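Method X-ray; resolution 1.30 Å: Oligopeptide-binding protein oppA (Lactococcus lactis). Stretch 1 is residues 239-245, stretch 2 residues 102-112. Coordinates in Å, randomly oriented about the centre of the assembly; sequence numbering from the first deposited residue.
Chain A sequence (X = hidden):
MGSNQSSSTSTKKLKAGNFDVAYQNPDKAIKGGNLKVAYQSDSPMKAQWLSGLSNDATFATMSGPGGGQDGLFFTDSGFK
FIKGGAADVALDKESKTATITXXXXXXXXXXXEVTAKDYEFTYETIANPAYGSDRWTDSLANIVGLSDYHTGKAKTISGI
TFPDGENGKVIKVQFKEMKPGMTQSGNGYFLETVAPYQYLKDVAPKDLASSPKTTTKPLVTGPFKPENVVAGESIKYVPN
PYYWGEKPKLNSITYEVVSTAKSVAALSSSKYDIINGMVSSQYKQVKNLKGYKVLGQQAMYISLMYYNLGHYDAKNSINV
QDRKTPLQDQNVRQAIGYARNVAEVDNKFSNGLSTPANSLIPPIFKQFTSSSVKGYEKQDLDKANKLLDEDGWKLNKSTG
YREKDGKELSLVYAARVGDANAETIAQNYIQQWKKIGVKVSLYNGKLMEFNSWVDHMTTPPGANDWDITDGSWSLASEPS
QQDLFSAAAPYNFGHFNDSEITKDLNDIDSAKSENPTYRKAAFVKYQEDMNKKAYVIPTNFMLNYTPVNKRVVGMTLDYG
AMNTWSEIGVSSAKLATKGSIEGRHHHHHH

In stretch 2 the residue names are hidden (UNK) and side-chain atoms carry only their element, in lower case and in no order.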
# COMPACT_ATOMS: atom_id res chain seq x y z
N PRO A 239 -1.90 -24.66 -13.53
CA PRO A 239 -1.50 -23.83 -14.67
C PRO A 239 -2.73 -23.33 -15.45
O PRO A 239 -3.72 -24.01 -15.56
CB PRO A 239 -0.71 -24.81 -15.53
CG PRO A 239 -0.07 -25.76 -14.50
CD PRO A 239 -1.22 -25.99 -13.55
N ASN A 240 -2.61 -22.11 -15.94
CA ASN A 240 -3.58 -21.52 -16.85
C ASN A 240 -3.18 -21.83 -18.29
O ASN A 240 -2.25 -21.32 -18.77
CB ASN A 240 -3.61 -19.98 -16.61
CG ASN A 240 -4.40 -19.24 -17.67
OD1 ASN A 240 -5.16 -19.80 -18.42
ND2 ASN A 240 -4.23 -17.96 -17.70
N PRO A 241 -3.92 -22.75 -18.93
CA PRO A 241 -3.52 -23.21 -20.26
C PRO A 241 -3.58 -22.15 -21.36
O PRO A 241 -3.02 -22.28 -22.40
CB PRO A 241 -4.53 -24.36 -20.57
CG PRO A 241 -5.66 -24.04 -19.80
CD PRO A 241 -5.16 -23.40 -18.49
N TYR A 242 -4.29 -21.07 -21.06
CA TYR A 242 -4.42 -19.94 -22.01
C TYR A 242 -3.34 -18.86 -21.87
O TYR A 242 -3.32 -17.95 -22.64
CB TYR A 242 -5.83 -19.32 -21.88
CG TYR A 242 -6.96 -20.31 -22.18
CD1 TYR A 242 -7.22 -20.74 -23.49
CD2 TYR A 242 -7.78 -20.78 -21.16
CE1 TYR A 242 -8.20 -21.65 -23.75
CE2 TYR A 242 -8.80 -21.66 -21.44
CZ TYR A 242 -8.99 -22.06 -22.74
OH TYR A 242 -10.00 -22.92 -23.05
N TYR A 243 -2.46 -19.02 -20.92
CA TYR A 243 -1.40 -17.99 -20.69
C TYR A 243 -0.52 -17.90 -21.91
O TYR A 243 -0.12 -18.87 -22.46
CB TYR A 243 -0.54 -18.43 -19.48
CG TYR A 243 0.56 -17.44 -19.10
CD1 TYR A 243 0.25 -16.10 -18.75
CD2 TYR A 243 1.89 -17.84 -19.10
CE1 TYR A 243 1.26 -15.21 -18.44
CE2 TYR A 243 2.91 -16.93 -18.79
CZ TYR A 243 2.57 -15.64 -18.47
OH TYR A 243 3.59 -14.75 -18.16
N TRP A 244 -0.19 -16.68 -22.29
CA TRP A 244 0.54 -16.37 -23.52
C TRP A 244 2.04 -16.64 -23.41
O TRP A 244 2.71 -16.74 -24.37
CB TRP A 244 0.28 -14.88 -23.90
CG TRP A 244 0.71 -13.92 -22.77
CD1 TRP A 244 -0.07 -13.47 -21.78
CD2 TRP A 244 2.04 -13.45 -22.48
NE1 TRP A 244 0.66 -12.73 -20.91
CE2 TRP A 244 1.97 -12.71 -21.31
CE3 TRP A 244 3.29 -13.57 -23.13
CZ2 TRP A 244 3.07 -12.08 -20.75
CZ3 TRP A 244 4.40 -12.98 -22.56
CH2 TRP A 244 4.28 -12.24 -21.38
N GLY A 245 2.53 -16.69 -22.20
CA GLY A 245 3.95 -16.62 -21.94
C GLY A 245 4.58 -17.93 -21.63
O GLY A 245 4.17 -18.94 -22.06
N UNK A 102 -2.48 -4.37 -25.92
CA UNK A 102 -2.57 -5.71 -25.31
C UNK A 102 -2.03 -6.74 -26.34
O UNK A 102 -2.29 -6.64 -27.49
c UNK A 102 -6.26 -5.40 -24.07
c UNK A 102 -4.78 -5.05 -24.11
c UNK A 102 -4.04 -6.05 -24.99
c UNK A 102 -4.20 -4.99 -22.68
N UNK A 103 -1.34 -7.76 -25.85
CA UNK A 103 -0.92 -8.85 -26.76
C UNK A 103 -2.12 -9.47 -27.48
O UNK A 103 -3.16 -9.65 -26.94
c UNK A 103 1.28 -9.62 -25.77
c UNK A 103 4.29 -11.17 -25.53
n UNK A 103 5.55 -10.97 -25.25
c UNK A 103 1.94 -10.79 -24.99
n UNK A 103 3.37 -10.62 -24.77
c UNK A 103 -0.18 -9.94 -25.96
n UNK A 103 3.94 -11.92 -26.57
N UNK A 104 -1.92 -9.80 -28.74
CA UNK A 104 -2.95 -10.51 -29.54
C UNK A 104 -3.51 -11.76 -28.87
O UNK A 104 -4.68 -12.02 -28.92
n UNK A 104 -2.89 -12.93 -35.35
c UNK A 104 -2.38 -10.84 -30.92
c UNK A 104 -3.39 -11.33 -31.86
c UNK A 104 -2.69 -11.73 -33.18
c UNK A 104 -3.26 -12.98 -33.88
N UNK A 105 -2.62 -12.51 -28.24
CA UNK A 105 -2.96 -13.79 -27.58
C UNK A 105 -3.18 -13.71 -26.06
O UNK A 105 -3.16 -14.66 -25.37
c UNK A 105 -0.56 -14.58 -27.63
o UNK A 105 -0.21 -13.44 -27.27
c UNK A 105 -1.98 -14.91 -27.95
o UNK A 105 0.28 -15.50 -27.78
N UNK A 106 -3.33 -12.51 -25.58
CA UNK A 106 -3.71 -12.34 -24.17
C UNK A 106 -5.18 -12.71 -23.95
O UNK A 106 -6.04 -12.09 -24.48
c UNK A 106 -3.44 -10.87 -23.72
c UNK A 106 -2.88 -11.38 -21.29
c UNK A 106 -3.64 -8.99 -22.02
c UNK A 106 -3.77 -10.55 -22.27
N UNK A 107 -5.37 -13.70 -23.11
CA UNK A 107 -6.68 -14.26 -22.80
C UNK A 107 -6.92 -14.32 -21.28
O UNK A 107 -6.04 -14.31 -20.51
n UNK A 107 -7.83 -16.50 -27.38
c UNK A 107 -6.65 -17.23 -26.93
c UNK A 107 -6.75 -15.69 -23.41
c UNK A 107 -6.68 -15.73 -24.96
c UNK A 107 -6.76 -17.20 -25.42
N UNK A 108 -8.18 -14.37 -20.94
CA UNK A 108 -8.64 -14.78 -19.61
C UNK A 108 -8.56 -16.31 -19.46
O UNK A 108 -8.46 -17.04 -20.44
c UNK A 108 -9.34 -9.66 -16.82
c UNK A 108 -9.84 -11.92 -18.38
c UNK A 108 -10.13 -14.37 -19.41
n UNK A 108 -10.70 -10.73 -20.07
c UNK A 108 -10.75 -12.07 -20.41
c UNK A 108 -9.88 -9.49 -18.06
c UNK A 108 -10.11 -10.63 -18.84
c UNK A 108 -9.05 -10.96 -16.33
c UNK A 108 -9.31 -12.10 -17.10
c UNK A 108 -10.28 -12.82 -19.40
N UNK A 109 -8.66 -16.75 -18.21
CA UNK A 109 -8.49 -18.18 -17.88
C UNK A 109 -9.69 -19.06 -18.33
O UNK A 109 -9.64 -20.24 -18.20
o UNK A 109 -9.20 -17.63 -15.66
c UNK A 109 -8.21 -18.33 -16.40
N UNK A 110 -10.72 -18.45 -18.87
CA UNK A 110 -11.82 -19.21 -19.51
C UNK A 110 -11.62 -19.25 -21.05
O UNK A 110 -12.50 -19.72 -21.73
c UNK A 110 -13.17 -18.59 -19.14
c UNK A 110 -13.44 -17.29 -19.83
o UNK A 110 -12.52 -16.65 -20.30
o UNK A 110 -14.60 -16.89 -19.89
N UNK A 111 -10.48 -18.75 -21.56
CA UNK A 111 -10.21 -18.77 -23.00
C UNK A 111 -10.72 -17.54 -23.80
O UNK A 111 -10.38 -17.40 -24.94
N UNK A 112 -11.48 -16.66 -23.15
CA UNK A 112 -11.96 -15.44 -23.80
C UNK A 112 -10.86 -14.38 -23.94
O UNK A 112 -9.86 -14.44 -23.25
o UNK A 112 -12.77 -14.40 -21.73
c UNK A 112 -13.17 -14.86 -23.03
O HOH W 1 -2.92 -17.38 -25.36
O HOH W 2 2.88 -15.62 -26.91
O HOH W 3 -3.87 -15.68 -19.61
O HOH W 4 -3.00 -15.14 -22.12

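Position 102 carries four carbons, forked at the second, and makes no contact with stretch 1; the fork makes it Leu102. Position 103 has three carbons, a nitrogen, then a carbon bearing two more nitrogens, and this chain lies over a face of the Trp244 ring; only arginine has that arrangement. In Arg103, CD sits 3.9 Å from the centroid of the Trp244 six-membered ring, and NE lies 3.4 Å from Trp244 CE3, so aliphatic and guanidinium parts share one aromatic surface.

Position 104 shows four carbons in a row ending in nitrogen, exposed and touching nothing here: Lys104. Position 105 has two carbons, the second carrying two oxygens, one of them 3.7 Å from CB of Trp244; this is Asp105. Its OD2 accepts from water 2 (2.7 Å), which also donates to Trp244 O (2.8 Å). Position 106 is again four carbons forked at the second, one tip 3.5 Å from Trp244 CD1: Leu106. Its N bonds Arg103 O at 3.2 Å, closing a type I turn that brings both residues to Trp244.

Position 107 is four carbons in a row ending in nitrogen, with CB 4.0 Å from Tyr242 CB while the end leads away; it is Lys107. Position 108 bears one carbon and fused five- and six-membered rings holding eight carbons and a nitrogen; its CA-to-CB bond points away: Trp108. Position 109 has one carbon and one oxygen, its CB 3.9 Å from Asn240 OD1: Ser109. Position 110, two carbons with two oxygens on the second, points away and is Asp110; its OD1 accepts from the backbone N of residue 112 at 3.0 Å.

Position 111 has no side-chain atoms, and its CA lies 3.3 Å from the Tyr242 ring centroid, almost on the ring normal. It is Gly111: a CB would come within 2.9 Å of Tyr242 CZ, and phi/psi of 88/-7 calls for glycine by itself. Position 112, one carbon and one oxygen, points away: Ser112.

No direct hydrogen bond crosses the contact. Two aromatic rings do most of the packing, each laid against a type I turn of stretch 2: Trp244 takes Arg103 over a face, and Tyr242 takes Gly111. Water 1 donates to Asp105 O (2.7 Å) and Tyr242 O (2.8 Å), while water 4 accepts from Lys107 N (2.9 Å) and lies 2.9 Å from Tyr242 O, one of several acceptors in its reach. The rule to read is shape from turns and rings, with the polar links between the stretches made through water.

Stretch 2, residues 102-112: LRKDLKWSDGS
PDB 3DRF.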